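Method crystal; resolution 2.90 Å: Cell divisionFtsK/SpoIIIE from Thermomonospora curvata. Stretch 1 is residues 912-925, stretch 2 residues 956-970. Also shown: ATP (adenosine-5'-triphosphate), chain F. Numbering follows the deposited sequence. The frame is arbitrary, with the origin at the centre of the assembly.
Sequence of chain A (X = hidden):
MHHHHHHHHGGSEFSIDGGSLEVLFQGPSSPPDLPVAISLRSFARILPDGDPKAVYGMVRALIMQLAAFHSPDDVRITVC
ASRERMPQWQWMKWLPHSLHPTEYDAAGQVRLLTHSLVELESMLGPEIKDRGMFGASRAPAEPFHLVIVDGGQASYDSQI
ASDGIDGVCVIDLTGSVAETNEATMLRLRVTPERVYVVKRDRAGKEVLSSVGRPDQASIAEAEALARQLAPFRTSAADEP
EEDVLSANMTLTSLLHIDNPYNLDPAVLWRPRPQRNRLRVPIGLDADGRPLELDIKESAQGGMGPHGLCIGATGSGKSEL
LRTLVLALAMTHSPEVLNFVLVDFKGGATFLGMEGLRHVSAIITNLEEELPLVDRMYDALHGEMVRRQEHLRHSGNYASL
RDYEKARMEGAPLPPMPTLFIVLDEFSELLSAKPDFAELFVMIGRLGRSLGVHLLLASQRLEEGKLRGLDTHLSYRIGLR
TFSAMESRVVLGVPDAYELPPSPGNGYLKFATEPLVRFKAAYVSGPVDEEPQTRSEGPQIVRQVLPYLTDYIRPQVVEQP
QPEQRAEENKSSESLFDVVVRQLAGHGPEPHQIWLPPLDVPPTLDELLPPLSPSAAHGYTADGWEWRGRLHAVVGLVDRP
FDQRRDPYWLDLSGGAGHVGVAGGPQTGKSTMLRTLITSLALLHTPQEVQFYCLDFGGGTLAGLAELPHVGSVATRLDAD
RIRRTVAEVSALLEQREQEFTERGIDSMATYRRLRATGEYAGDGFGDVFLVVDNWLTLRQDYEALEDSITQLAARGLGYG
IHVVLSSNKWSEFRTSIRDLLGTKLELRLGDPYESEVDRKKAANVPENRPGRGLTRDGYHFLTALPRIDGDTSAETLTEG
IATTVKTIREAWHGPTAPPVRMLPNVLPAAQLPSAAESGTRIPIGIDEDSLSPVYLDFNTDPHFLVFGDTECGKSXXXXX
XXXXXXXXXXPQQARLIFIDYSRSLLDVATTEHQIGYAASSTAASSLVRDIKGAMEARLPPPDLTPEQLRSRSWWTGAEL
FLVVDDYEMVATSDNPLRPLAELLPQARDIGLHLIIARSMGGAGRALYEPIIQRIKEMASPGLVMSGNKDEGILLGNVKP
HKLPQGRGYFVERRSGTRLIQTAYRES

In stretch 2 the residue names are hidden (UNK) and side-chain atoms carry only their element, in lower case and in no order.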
# COMPACT_ATOMS: atom_id res chain seq x y z
N LEU A 912 15.28 -37.59 -15.27
CA LEU A 912 15.60 -38.22 -14.00
C LEU A 912 17.03 -38.72 -14.01
O LEU A 912 17.52 -39.16 -15.04
CB LEU A 912 14.63 -39.37 -13.71
CG LEU A 912 13.17 -39.00 -13.45
CD1 LEU A 912 12.38 -40.23 -13.07
CD2 LEU A 912 13.07 -37.94 -12.36
N PRO A 913 17.70 -38.65 -12.85
CA PRO A 913 19.08 -39.14 -12.69
C PRO A 913 19.26 -40.56 -13.23
O PRO A 913 18.36 -41.39 -13.11
CB PRO A 913 19.28 -39.11 -11.18
CG PRO A 913 18.42 -37.98 -10.73
CD PRO A 913 17.21 -38.02 -11.62
N SER A 914 20.42 -40.82 -13.83
CA SER A 914 20.71 -42.13 -14.38
C SER A 914 21.01 -43.13 -13.28
O SER A 914 21.14 -42.77 -12.12
CB SER A 914 21.90 -42.04 -15.34
OG SER A 914 23.09 -41.72 -14.65
N ALA A 915 21.10 -44.40 -13.66
CA ALA A 915 21.43 -45.46 -12.71
C ALA A 915 22.85 -45.28 -12.19
O ALA A 915 23.16 -45.67 -11.06
CB ALA A 915 21.26 -46.82 -13.35
N ALA A 916 23.71 -44.70 -13.02
CA ALA A 916 25.10 -44.48 -12.66
C ALA A 916 25.26 -43.29 -11.72
O ALA A 916 26.31 -43.09 -11.12
CB ALA A 916 25.94 -44.28 -13.90
N GLU A 917 24.20 -42.51 -11.59
CA GLU A 917 24.20 -41.34 -10.71
C GLU A 917 23.54 -41.65 -9.37
O GLU A 917 24.10 -41.37 -8.32
CB GLU A 917 23.50 -40.16 -11.38
CG GLU A 917 24.27 -39.53 -12.52
CD GLU A 917 23.51 -38.39 -13.16
OE1 GLU A 917 22.29 -38.53 -13.39
OE2 GLU A 917 24.14 -37.34 -13.44
N SER A 918 22.35 -42.23 -9.43
CA SER A 918 21.55 -42.47 -8.23
C SER A 918 22.02 -43.69 -7.44
O SER A 918 21.97 -43.70 -6.21
CB SER A 918 20.08 -42.65 -8.61
OG SER A 918 19.88 -43.87 -9.30
N GLY A 919 22.48 -44.71 -8.15
CA GLY A 919 22.84 -45.96 -7.52
C GLY A 919 21.64 -46.89 -7.51
O GLY A 919 20.82 -46.85 -8.43
N THR A 920 21.53 -47.72 -6.48
CA THR A 920 20.43 -48.66 -6.37
C THR A 920 19.09 -47.96 -6.15
O THR A 920 18.03 -48.57 -6.31
CB THR A 920 20.66 -49.67 -5.23
OG1 THR A 920 21.06 -48.97 -4.05
CG2 THR A 920 21.74 -50.67 -5.61
N ARG A 921 19.14 -46.69 -5.79
CA ARG A 921 17.93 -45.89 -5.63
C ARG A 921 17.28 -45.62 -6.98
O ARG A 921 17.98 -45.46 -7.99
CB ARG A 921 18.24 -44.58 -4.92
CG ARG A 921 19.04 -44.76 -3.65
CD ARG A 921 20.03 -43.63 -3.48
NE ARG A 921 19.37 -42.34 -3.33
CZ ARG A 921 19.98 -41.17 -3.44
NH1 ARG A 921 21.28 -41.13 -3.71
NH2 ARG A 921 19.30 -40.05 -3.29
N ILE A 922 15.96 -45.58 -7.01
CA ILE A 922 15.23 -45.39 -8.26
C ILE A 922 14.37 -44.13 -8.22
O ILE A 922 13.36 -44.09 -7.51
CB ILE A 922 14.33 -46.59 -8.57
CG1 ILE A 922 15.11 -47.90 -8.44
CG2 ILE A 922 13.73 -46.46 -9.96
CD1 ILE A 922 14.26 -49.14 -8.61
N PRO A 923 14.76 -43.10 -8.98
CA PRO A 923 13.96 -41.88 -9.07
C PRO A 923 12.65 -42.13 -9.80
O PRO A 923 12.65 -42.82 -10.82
CB PRO A 923 14.86 -40.92 -9.85
CG PRO A 923 15.73 -41.82 -10.66
CD PRO A 923 15.98 -43.02 -9.80
N ILE A 924 11.55 -41.59 -9.29
CA ILE A 924 10.25 -41.79 -9.91
C ILE A 924 9.64 -40.47 -10.35
O ILE A 924 8.66 -40.44 -11.09
CB ILE A 924 9.27 -42.51 -8.96
CG1 ILE A 924 9.04 -41.67 -7.70
CG2 ILE A 924 9.80 -43.89 -8.60
CD1 ILE A 924 8.09 -42.31 -6.72
N GLY A 925 10.22 -39.37 -9.89
CA GLY A 925 9.75 -38.05 -10.25
C GLY A 925 10.33 -36.96 -9.39
O GLY A 925 11.28 -37.19 -8.63
N UNK A 956 1.91 -46.67 -16.18
CA UNK A 956 3.13 -45.98 -16.58
C UNK A 956 4.16 -45.95 -15.46
O UNK A 956 5.35 -46.18 -15.69
n UNK A 956 4.51 -42.98 -16.34
c UNK A 956 2.82 -44.56 -17.04
c UNK A 956 4.07 -43.75 -17.33
o UNK A 956 4.62 -43.82 -18.42
N UNK A 957 3.70 -45.65 -14.26
CA UNK A 957 4.57 -45.60 -13.09
C UNK A 957 5.14 -46.98 -12.80
O UNK A 957 6.28 -47.11 -12.36
c UNK A 957 5.83 -44.28 -10.61
c UNK A 957 4.56 -45.11 -10.54
c UNK A 957 3.67 -44.64 -9.41
c UNK A 957 3.81 -45.08 -11.87
N UNK A 958 4.34 -48.01 -13.06
CA UNK A 958 4.76 -49.38 -12.81
C UNK A 958 5.86 -49.80 -13.78
O UNK A 958 6.80 -50.49 -13.41
c UNK A 958 2.85 -50.66 -11.62
c UNK A 958 2.43 -49.40 -10.90
c UNK A 958 3.73 -51.50 -10.72
c UNK A 958 3.58 -50.34 -12.93
N UNK A 959 5.74 -49.36 -15.03
CA UNK A 959 6.76 -49.64 -16.03
C UNK A 959 8.02 -48.82 -15.75
O UNK A 959 9.13 -49.28 -16.01
n UNK A 959 3.66 -49.21 -19.43
c UNK A 959 3.71 -47.96 -19.89
c UNK A 959 4.80 -50.11 -19.37
c UNK A 959 5.25 -50.39 -17.95
n UNK A 959 2.62 -47.21 -19.90
c UNK A 959 6.23 -49.34 -17.44
n UNK A 959 4.85 -47.47 -20.35
N UNK A 960 7.84 -47.62 -15.22
CA UNK A 960 8.96 -46.76 -14.86
C UNK A 960 9.80 -47.38 -13.75
O UNK A 960 11.03 -47.46 -13.86
c UNK A 960 10.39 -44.03 -15.27
c UNK A 960 8.97 -43.13 -13.43
c UNK A 960 9.56 -44.38 -14.05
c UNK A 960 8.46 -45.38 -14.42
N UNK A 961 9.14 -47.81 -12.68
CA UNK A 961 9.82 -48.42 -11.55
C UNK A 961 10.50 -49.73 -11.97
O UNK A 961 11.62 -50.01 -11.57
c UNK A 961 7.35 -47.57 -8.67
c UNK A 961 9.56 -49.43 -9.25
c UNK A 961 8.85 -48.70 -10.39
c UNK A 961 8.25 -47.40 -9.87
N UNK A 962 9.80 -50.51 -12.78
CA UNK A 962 10.33 -51.78 -13.27
C UNK A 962 11.62 -51.55 -14.06
O UNK A 962 12.64 -52.16 -13.76
o UNK A 962 8.07 -52.64 -13.46
c UNK A 962 9.83 -53.90 -14.50
c UNK A 962 9.32 -52.52 -14.15
N UNK A 963 11.55 -50.67 -15.05
CA UNK A 963 12.70 -50.35 -15.89
C UNK A 963 13.88 -49.87 -15.06
O UNK A 963 15.03 -50.07 -15.44
c UNK A 963 12.32 -49.31 -16.92
N UNK A 964 13.59 -49.23 -13.94
CA UNK A 964 14.63 -48.78 -13.03
C UNK A 964 15.33 -49.95 -12.37
O UNK A 964 16.53 -49.89 -12.11
N UNK A 965 14.58 -51.01 -12.10
CA UNK A 965 15.14 -52.21 -11.49
C UNK A 965 16.05 -52.95 -12.46
O UNK A 965 17.08 -53.49 -12.08
c UNK A 965 13.09 -52.42 -10.04
c UNK A 965 11.94 -53.27 -9.54
c UNK A 965 14.03 -53.16 -10.99
c UNK A 965 14.62 -54.38 -10.31
N UNK A 966 15.65 -52.96 -13.73
CA UNK A 966 16.44 -53.59 -14.79
C UNK A 966 17.83 -52.95 -14.89
O UNK A 966 18.84 -53.64 -14.95
c UNK A 966 13.47 -54.53 -15.62
c UNK A 966 16.74 -53.50 -17.30
c UNK A 966 14.77 -54.68 -16.35
c UNK A 966 15.73 -53.50 -16.16
N UNK A 967 17.86 -51.62 -14.89
CA UNK A 967 19.10 -50.88 -15.10
C UNK A 967 20.03 -50.90 -13.89
O UNK A 967 21.20 -50.52 -14.00
o UNK A 967 18.85 -50.03 -19.03
c UNK A 967 18.78 -49.43 -15.46
o UNK A 967 20.46 -49.42 -17.67
c UNK A 967 18.23 -49.26 -16.87
c UNK A 967 19.25 -49.59 -17.93
N UNK A 968 19.53 -51.35 -12.75
CA UNK A 968 20.29 -51.27 -11.51
C UNK A 968 20.59 -52.64 -10.89
O UNK A 968 21.42 -52.75 -9.99
n UNK A 968 18.44 -46.76 -10.40
n UNK A 968 17.28 -47.03 -12.36
c UNK A 968 17.88 -46.24 -11.49
c UNK A 968 18.44 -48.18 -10.08
c UNK A 968 19.43 -48.95 -10.93
n UNK A 968 17.93 -44.93 -11.70
c UNK A 968 19.56 -50.40 -10.50
N UNK A 969 19.92 -53.67 -11.39
CA UNK A 969 20.14 -55.03 -10.89
C UNK A 969 20.38 -56.01 -12.03
O UNK A 969 19.79 -55.89 -13.10
c UNK A 969 18.95 -55.50 -10.06
c UNK A 969 19.36 -54.99 -7.62
c UNK A 969 19.11 -54.26 -6.47
c UNK A 969 18.69 -54.70 -8.80
c UNK A 969 17.50 -52.95 -7.65
o UNK A 969 17.93 -52.52 -5.35
c UNK A 969 18.18 -53.25 -6.49
c UNK A 969 17.75 -53.68 -8.79
N UNK A 970 21.26 -56.98 -11.79
CA UNK A 970 21.47 -58.08 -12.73
C UNK A 970 20.47 -59.19 -12.42
O UNK A 970 20.02 -59.30 -11.28
o UNK A 970 23.14 -59.21 -11.38
c UNK A 970 23.91 -57.50 -12.90
c UNK A 970 22.91 -58.62 -12.66
PG ATP F . -6.01 -47.49 -16.78
O1G ATP F . -5.49 -47.75 -18.17
O2G ATP F . -7.45 -47.05 -16.72
O3G ATP F . -5.64 -48.55 -15.78
PB ATP F . -3.58 -46.24 -16.23
O1B ATP F . -3.08 -47.51 -16.88
O2B ATP F . -3.17 -45.91 -14.83
O3B ATP F . -5.18 -46.20 -16.29
PA ATP F . -1.76 -45.06 -17.97
O1A ATP F . -0.62 -45.08 -17.00
O2A ATP F . -1.89 -46.17 -18.99
O3A ATP F . -3.13 -44.98 -17.14
O5' ATP F . -1.75 -43.65 -18.74
C5' ATP F . -2.93 -43.15 -19.36
C4' ATP F . -2.59 -41.80 -19.98
O4' ATP F . -1.99 -40.97 -18.99
C3' ATP F . -1.60 -41.95 -21.12
O3' ATP F . -2.20 -41.54 -22.35
C2' ATP F . -0.44 -41.04 -20.78
O2' ATP F . -0.26 -40.08 -21.83
C1' ATP F . -0.81 -40.34 -19.49
N9 ATP F . 0.29 -40.47 -18.50
C8 ATP F . 0.65 -41.61 -17.89
N7 ATP F . 1.69 -41.40 -17.04
C5 ATP F . 2.00 -40.09 -17.10
C6 ATP F . 3.00 -39.20 -16.46
N6 ATP F . 3.89 -39.68 -15.56
N1 ATP F . 2.99 -37.90 -16.80
C2 ATP F . 2.11 -37.41 -17.69
N3 ATP F . 1.18 -38.16 -18.31
C4 ATP F . 1.08 -39.49 -18.06

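Position 956 carries two carbons, the second bearing one oxygen and one nitrogen: an amide, Asn956. It does not reach stretch 1; its backbone N donates to ATP O1A at 3.1 Å. Position 957 has four carbons forked at the second, one tip 4.2 Å from Ile924 CB. That is Leu957, and the tip is CD1. Position 958 has the same fork but is out of reach: Leu958. At 959, three carbons, a nitrogen and a carbon with two more nitrogens spell Arg959, also out of reach.

Position 960 again shows four carbons forked at the second, with CA-to-CB directed toward stretch 1 and a tip 3.6 Å from Ile924 O. This is Leu960. At 961 the four carbons fork at the first, with one arm two carbons long, and a carbon lies 4.0 Å from Ile924 CG2; Ile961 fits, the carbon being CG1. Position 962 has one carbon carrying an oxygen and a carbon, and its CA-to-CB bond points away. It is Thr962, whose OG1 turns back to Leu958 O at a very short 2.5 Å. Position 963 has a single carbon, without contact: Ala963.

Position 964 has no side-chain atoms; its CA lies 4.0 Å from Ile922 CG2, and an ideal CB would sit only 2.5 Å from that methyl, a clash. It is Gly964. The bare backbone makes room for the strand. Position 965, four carbons forked at the first with one long arm, starts away from stretch 1, yet one carbon comes 3.8 Å from Ile922 CD1. It is Ile965, touching through CG1. The same pattern at 966, out of reach, is Ile966.

Position 967 has three carbons, the third carrying two oxygens, and its CB lies 4.2 Å from Ala915 CB; it is Glu967. Position 968 has three carbons, a nitrogen, then a carbon with two nitrogens, set among Ser918, Gly919 and Arg921: Arg968. Position 969, one carbon then a six-carbon ring bearing an oxygen that lies 3.9 Å from Thr920 CB, is Tyr969; the oxygen is OH. Position 970, one carbon carrying an oxygen and a carbon, is Thr970, out of reach.

The rule is a nearly antiparallel strand on a helix, packed through aliphatic side chains and tied at one end by an arginine. Arg968 NH2 donates to Ser918 OG at 3.3 Å, while NE makes weak bonds to Gly919 O at 3.1 Å and Arg921 O at 2.8 Å. Its NH1 also donates to Gly964 O at 3.0 Å within the helix, and Ile922 CA and Ala915 CA lie over opposite faces of the guanidinium.

Stretch 2 (956-970) NLLRLITAGIIERYT
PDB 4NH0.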